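Local coordinates for uncharacterized protein (Bacteroides ovatus, PDB 4E6F), which is of unknown function but belongs to the DUF4468 family, whose domain adopts a TBP-like fold built on an antiparallel sheet, at residues G16-P19 and K24-F27; V110-I115 and V156-D161. One frame throughout, in Å; residues are numbered along the deposited sequence.

Contact 1. Residues G16-P19 and K24-F27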
loop_
_atom_site.group_PDB
_atom_site.type_symbol
_atom_site.label_atom_id
_atom_site.label_comp_id
_atom_site.label_asym_id
_atom_site.label_seq_id
_atom_site.Cartn_x
_atom_site.Cartn_y
_atom_site.Cartn_z
ATOM N N GLY A 16 -7.169 -4.039 13.289
ATOM C CA GLY A 16 -5.767 -3.956 12.876
ATOM C C GLY A 16 -5.452 -3.916 11.385
ATOM O O GLY A 16 -4.280 -3.781 11.013
ATOM N N ALA A 17 -6.472 -4.045 10.507
ATOM C CA ALA A 17 -6.213 -4.068 9.062
ATOM C C ALA A 17 -5.728 -2.722 8.515
ATOM O O ALA A 17 -5.078 -2.704 7.468
ATOM C CB ALA A 17 -7.467 -4.490 8.325
ATOM N N VAL A 18 -6.087 -1.600 9.176
ATOM C CA VAL A 18 -5.714 -0.257 8.704
ATOM C C VAL A 18 -4.930 0.428 9.844
ATOM O O VAL A 18 -5.529 1.072 10.716
ATOM C CB VAL A 18 -6.957 0.570 8.260
ATOM C CG1 VAL A 18 -6.554 1.992 7.842
ATOM C CG2 VAL A 18 -7.710 -0.131 7.125
ATOM N N PRO A 19 -3.599 0.250 9.894
ATOM C CA PRO A 19 -2.847 0.806 11.016
ATOM C C PRO A 19 -2.724 2.310 10.943
ATOM O O PRO A 19 -2.664 2.897 9.853
ATOM C CB PRO A 19 -1.458 0.146 10.889
ATOM C CG PRO A 19 -1.641 -1.020 9.932
ATOM C CD PRO A 19 -2.725 -0.531 8.999
ATOM N N LYS A 24 -2.039 9.085 11.437
ATOM C CA LYS A 24 -2.066 8.912 9.978
ATOM C C LYS A 24 -2.106 7.443 9.587
ATOM O O LYS A 24 -1.530 6.612 10.277
ATOM C CB LYS A 24 -0.820 9.565 9.336
ATOM C CG LYS A 24 -0.618 11.049 9.679
ATOM C CD LYS A 24 -1.638 11.946 8.999
ATOM C CE LYS A 24 -1.291 13.411 9.159
ATOM N NZ LYS A 24 -2.430 14.274 8.761
ATOM N N VAL A 25 -2.751 7.134 8.463
ATOM C CA VAL A 25 -2.802 5.753 7.987
ATOM C C VAL A 25 -1.448 5.379 7.408
ATOM O O VAL A 25 -0.945 6.047 6.487
ATOM C CB VAL A 25 -3.940 5.541 6.967
ATOM C CG1 VAL A 25 -3.829 4.161 6.298
ATOM C CG2 VAL A 25 -5.291 5.699 7.652
ATOM N N VAL A 26 -0.857 4.297 7.934
ATOM C CA VAL A 26 0.411 3.796 7.428
ATOM C C VAL A 26 0.335 2.278 7.383
ATOM O O VAL A 26 0.283 1.654 8.446
ATOM C CB VAL A 26 1.613 4.243 8.298
ATOM C CG1 VAL A 26 2.936 3.703 7.733
ATOM C CG2 VAL A 26 1.675 5.768 8.438
ATOM N N PHE A 27 0.326 1.678 6.193
ATOM C CA PHE A 27 0.424 0.212 6.114
ATOM C C PHE A 27 1.895 -0.130 6.178
ATOM O O PHE A 27 2.704 0.602 5.614
ATOM C CB PHE A 27 -0.197 -0.316 4.808
ATOM C CG PHE A 27 -1.682 -0.096 4.682
ATOM C CD1 PHE A 27 -2.184 1.065 4.106
ATOM C CD2 PHE A 27 -2.585 -1.053 5.144
ATOM C CE1 PHE A 27 -3.569 1.268 3.978
ATOM C CE2 PHE A 27 -3.976 -0.848 5.017
ATOM C CZ PHE A 27 -4.454 0.311 4.438
#
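Phe-27 turns the edge of its ring to the loop 16-19: the carbonyl oxygen Ala-17 O lies near the ring plane, 3.3 Å from Phe-27 CE2. With CG beside the backbone N and opposite the carbonyl carbon (chi1 -65°), the end of the Phe-27 side chain comes closer to the loop than its root. The side chains of Pro-19 and Phe-27 cross at about a right angle, Pro-19 CD standing 3.9 Å from Phe-27 CD2. Val-18 and Val-25 meet methyl to methyl, their CG1 atoms 3.8 Å apart. Beside this apolar patch Val-26 N donates to Pro-19 O at 3.0 Å, nearly straight (163°) but tilted 34° from the carbonyl plane, and Val-25 CA adds a CA-H...O contact to the same oxygen at 3.4 Å. Thr-155 of helix 149-169 touches Phe-27, and Glu-128 accepts a bond from Val-25 N. Replacing the Phe-27 ring with the methyl of an alanine is likely to leave Pro-19 CD without its aromatic neighbour and open a gap facing Thr-155. One backbone hydrogen bond and a CA-H...O contact share Pro-19 O and tie the strand to the loop entering the 20-21/24-32 hairpin, while valine, proline and phenylalanine side chains add apolar packing.

Contact 2. Residues V110-I115 and V156-D161. With EDO (1,2-ethanediol), chain E.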
loop_
_atom_site.group_PDB
_atom_site.type_symbol
_atom_site.label_atom_id
_atom_site.label_comp_id
_atom_site.label_asym_id
_atom_site.label_seq_id
_atom_site.Cartn_x
_atom_site.Cartn_y
_atom_site.Cartn_z
ATOM N N VAL A 110 8.938 -1.687 4.928
ATOM C CA VAL A 110 8.256 -1.057 3.807
ATOM C C VAL A 110 6.974 -0.418 4.342
ATOM O O VAL A 110 6.176 -1.098 5.000
ATOM C CB VAL A 110 7.953 -2.032 2.639
ATOM C CG1 VAL A 110 7.245 -1.309 1.478
ATOM C CG2 VAL A 110 9.237 -2.713 2.139
ATOM N N GLU A 111 6.808 0.882 4.106
ATOM C CA GLU A 111 5.627 1.600 4.525
ATOM C C GLU A 111 4.888 2.195 3.350
ATOM O O GLU A 111 5.516 2.725 2.420
ATOM C CB GLU A 111 6.000 2.738 5.494
ATOM C CG GLU A 111 6.575 2.208 6.799
ATOM C CD GLU A 111 7.171 3.277 7.697
ATOM O OE1 GLU A 111 8.180 3.906 7.305
ATOM O OE2 GLU A 111 6.610 3.497 8.792
ATOM N N LEU A 112 3.541 2.124 3.410
ATOM C CA LEU A 112 2.672 2.734 2.412
ATOM C C LEU A 112 1.888 3.809 3.147
ATOM O O LEU A 112 1.131 3.502 4.079
ATOM C CB LEU A 112 1.759 1.684 1.746
ATOM C CG LEU A 112 0.776 2.228 0.729
ATOM C CD1 LEU A 112 1.493 2.656 -0.548
ATOM C CD2 LEU A 112 -0.293 1.189 0.394
ATOM N N GLU A 113 2.129 5.060 2.791
ATOM C CA GLU A 113 1.544 6.176 3.528
ATOM C C GLU A 113 1.104 7.326 2.642
ATOM O O GLU A 113 1.220 7.249 1.419
ATOM C CB GLU A 113 2.574 6.676 4.554
ATOM C CG GLU A 113 3.919 7.081 3.947
ATOM C CD GLU A 113 4.923 7.625 4.944
ATOM O OE1 GLU A 113 4.505 8.084 6.031
ATOM O OE2 GLU A 113 6.137 7.567 4.652
ATOM N N LYS A 114 0.553 8.391 3.274
ATOM C CA LYS A 114 0.074 9.586 2.586
ATOM C C LYS A 114 -0.922 9.188 1.475
ATOM O O LYS A 114 -0.837 9.662 0.338
ATOM C CB LYS A 114 1.258 10.411 2.035
ATOM C CG LYS A 114 2.192 10.874 3.143
ATOM C CD LYS A 114 3.321 11.687 2.535
ATOM C CE LYS A 114 4.344 12.062 3.558
ATOM N NZ LYS A 114 5.428 12.859 2.909
ATOM N N ILE A 115 -1.851 8.303 1.830
ATOM C CA ILE A 115 -2.826 7.770 0.885
ATOM C C ILE A 115 -4.008 8.708 0.748
ATOM O O ILE A 115 -4.648 9.055 1.750
ATOM C CB ILE A 115 -3.293 6.379 1.348
ATOM C CG1 ILE A 115 -2.078 5.414 1.453
ATOM C CG2 ILE A 115 -4.416 5.825 0.404
ATOM C CD1 ILE A 115 -2.340 4.134 2.197
ATOM N N VAL A 156 -6.739 -2.240 1.535
ATOM C CA VAL A 156 -6.026 -3.307 2.259
ATOM C C VAL A 156 -5.457 -4.319 1.233
ATOM O O VAL A 156 -4.293 -4.723 1.366
ATOM C CB VAL A 156 -6.922 -3.988 3.341
ATOM C CG1 VAL A 156 -6.262 -5.267 3.902
ATOM C CG2 VAL A 156 -7.242 -3.013 4.479
ATOM N N ASP A 157 -6.256 -4.727 0.218
ATOM C CA ASP A 157 -5.765 -5.656 -0.816
ATOM C C ASP A 157 -4.569 -5.054 -1.556
ATOM O O ASP A 157 -3.619 -5.780 -1.865
ATOM C CB ASP A 157 -6.859 -6.009 -1.833
ATOM C CG ASP A 157 -8.009 -6.819 -1.258
ATOM O OD1 ASP A 157 -7.891 -7.288 -0.105
ATOM O OD2 ASP A 157 -9.037 -6.971 -1.963
ATOM N N PHE A 158 -4.647 -3.747 -1.865
ATOM C CA PHE A 158 -3.576 -3.047 -2.552
ATOM C C PHE A 158 -2.270 -3.109 -1.730
ATOM O O PHE A 158 -1.197 -3.396 -2.278
ATOM C CB PHE A 158 -4.008 -1.594 -2.781
ATOM C CG PHE A 158 -2.951 -0.753 -3.437
ATOM C CD1 PHE A 158 -2.852 -0.695 -4.819
ATOM C CD2 PHE A 158 -2.051 -0.019 -2.672
ATOM C CE1 PHE A 158 -1.866 0.075 -5.435
ATOM C CE2 PHE A 158 -1.042 0.741 -3.288
ATOM C CZ PHE A 158 -0.957 0.771 -4.665
ATOM N N ALA A 159 -2.362 -2.837 -0.424
ATOM C CA ALA A 159 -1.194 -2.902 0.456
ATOM C C ALA A 159 -0.660 -4.342 0.527
ATOM O O ALA A 159 0.563 -4.555 0.402
ATOM C CB ALA A 159 -1.549 -2.401 1.846
ATOM N N ASP A 160 -1.559 -5.344 0.711
ATOM C CA ASP A 160 -1.132 -6.740 0.740
ATOM C C ASP A 160 -0.420 -7.133 -0.547
ATOM O O ASP A 160 0.580 -7.876 -0.506
ATOM C CB ASP A 160 -2.330 -7.664 0.955
ATOM C CG ASP A 160 -2.888 -7.624 2.357
ATOM O OD1 ASP A 160 -2.156 -7.172 3.277
ATOM O OD2 ASP A 160 -4.014 -8.157 2.565
ATOM N N ASP A 161 -0.924 -6.634 -1.687
ATOM C CA ASP A 161 -0.312 -6.934 -2.979
ATOM C C ASP A 161 1.113 -6.374 -3.042
ATOM O O ASP A 161 2.028 -7.041 -3.544
ATOM C CB ASP A 161 -1.156 -6.375 -4.125
ATOM C CG ASP A 161 -0.705 -6.879 -5.478
ATOM O OD1 ASP A 161 -0.554 -8.121 -5.635
ATOM O OD2 ASP A 161 -0.396 -6.041 -6.339
HETATM C C1 EDO E . 0.875 11.517 -2.291
HETATM O O1 EDO E . 1.523 10.551 -1.476
HETATM C C2 EDO E . 1.621 11.658 -3.643
HETATM O O2 EDO E . 1.629 10.419 -4.361
#
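Leu-112 of strand 107-119 meets Phe-158 and Ala-159 of helix 149-169, a helix-on-sheet packing in the core of the TBP-like fold. The Leu-112 and Phe-158 side chains cross at about a right angle. Leu-112 CD2 comes up to the edge of the Phe-158 ring, in its plane, 3.7 Å from Phe-158 CD2 and 3.8 Å from Phe-158 CE2. The other methyl, Leu-112 CD1, stands farther off, 4.2 Å from Phe-158 CE2. Leu-112 CD2 also lies 4.1 Å from Ala-159 CB, so it touches two successive helix residues. On the strand side, Leu-112 CG is anti to the backbone N (chi1 178°), which carries the methyls to the helix. Leu-112 is modelled in two conformers, and these methyl positions belong to one of them. Phe-158 CG is likewise set opposite its backbone N, which reaches the ring out from the helix to the sheet. The interface is small, burying 107 Å² in all, and wholly apolar.

In the next shell Tyr-97 of strand 90-104 touches Leu-112 and also meets the Phe-158 ring with the planes at about 55°. Met-162, further along the helix, packs on Leu-112 as well. Three aspartates of the helix, which do not touch the strand, hold polar partners: Asp-160 makes a salt bridge to Arg-12, Asp-161 one to Arg-176, and Asp-157 OD1 a hydrogen bond with Tyr-13 OH. Within the helix, Asp-160 N donates to Val-156 O at 2.9 Å. On the strand, a 1,2-ethanediol, probably from the crystallisation liquor and also bonded to Tyr-97 O, donates from its O1 to Lys-114 O at 3.1 Å.

Contact 1 closes before contact 2 opens along the chain, and their centres lie 9 Å apart. Both use the same antiparallel sheet, in which strands 24-32 and 107-119 are neighbours: Leu-112 N lies 2.8 Å from Phe-27 O, a probable hydrogen bond between the two sites. Phe-27 also packs on contact 2, with CG 3.7 Å from Ala-159 CB and CE1 3.6 Å from Ile-115 CD1. The centre of contact 2 lies about 1 Å from the centre of the chain, that of contact 1 about 10 Å from it. Phe-27, itself on strand 24-32, touches the loop 16-19, strand 107-119 and helix 149-169, so the two contacts are linked through its side chain.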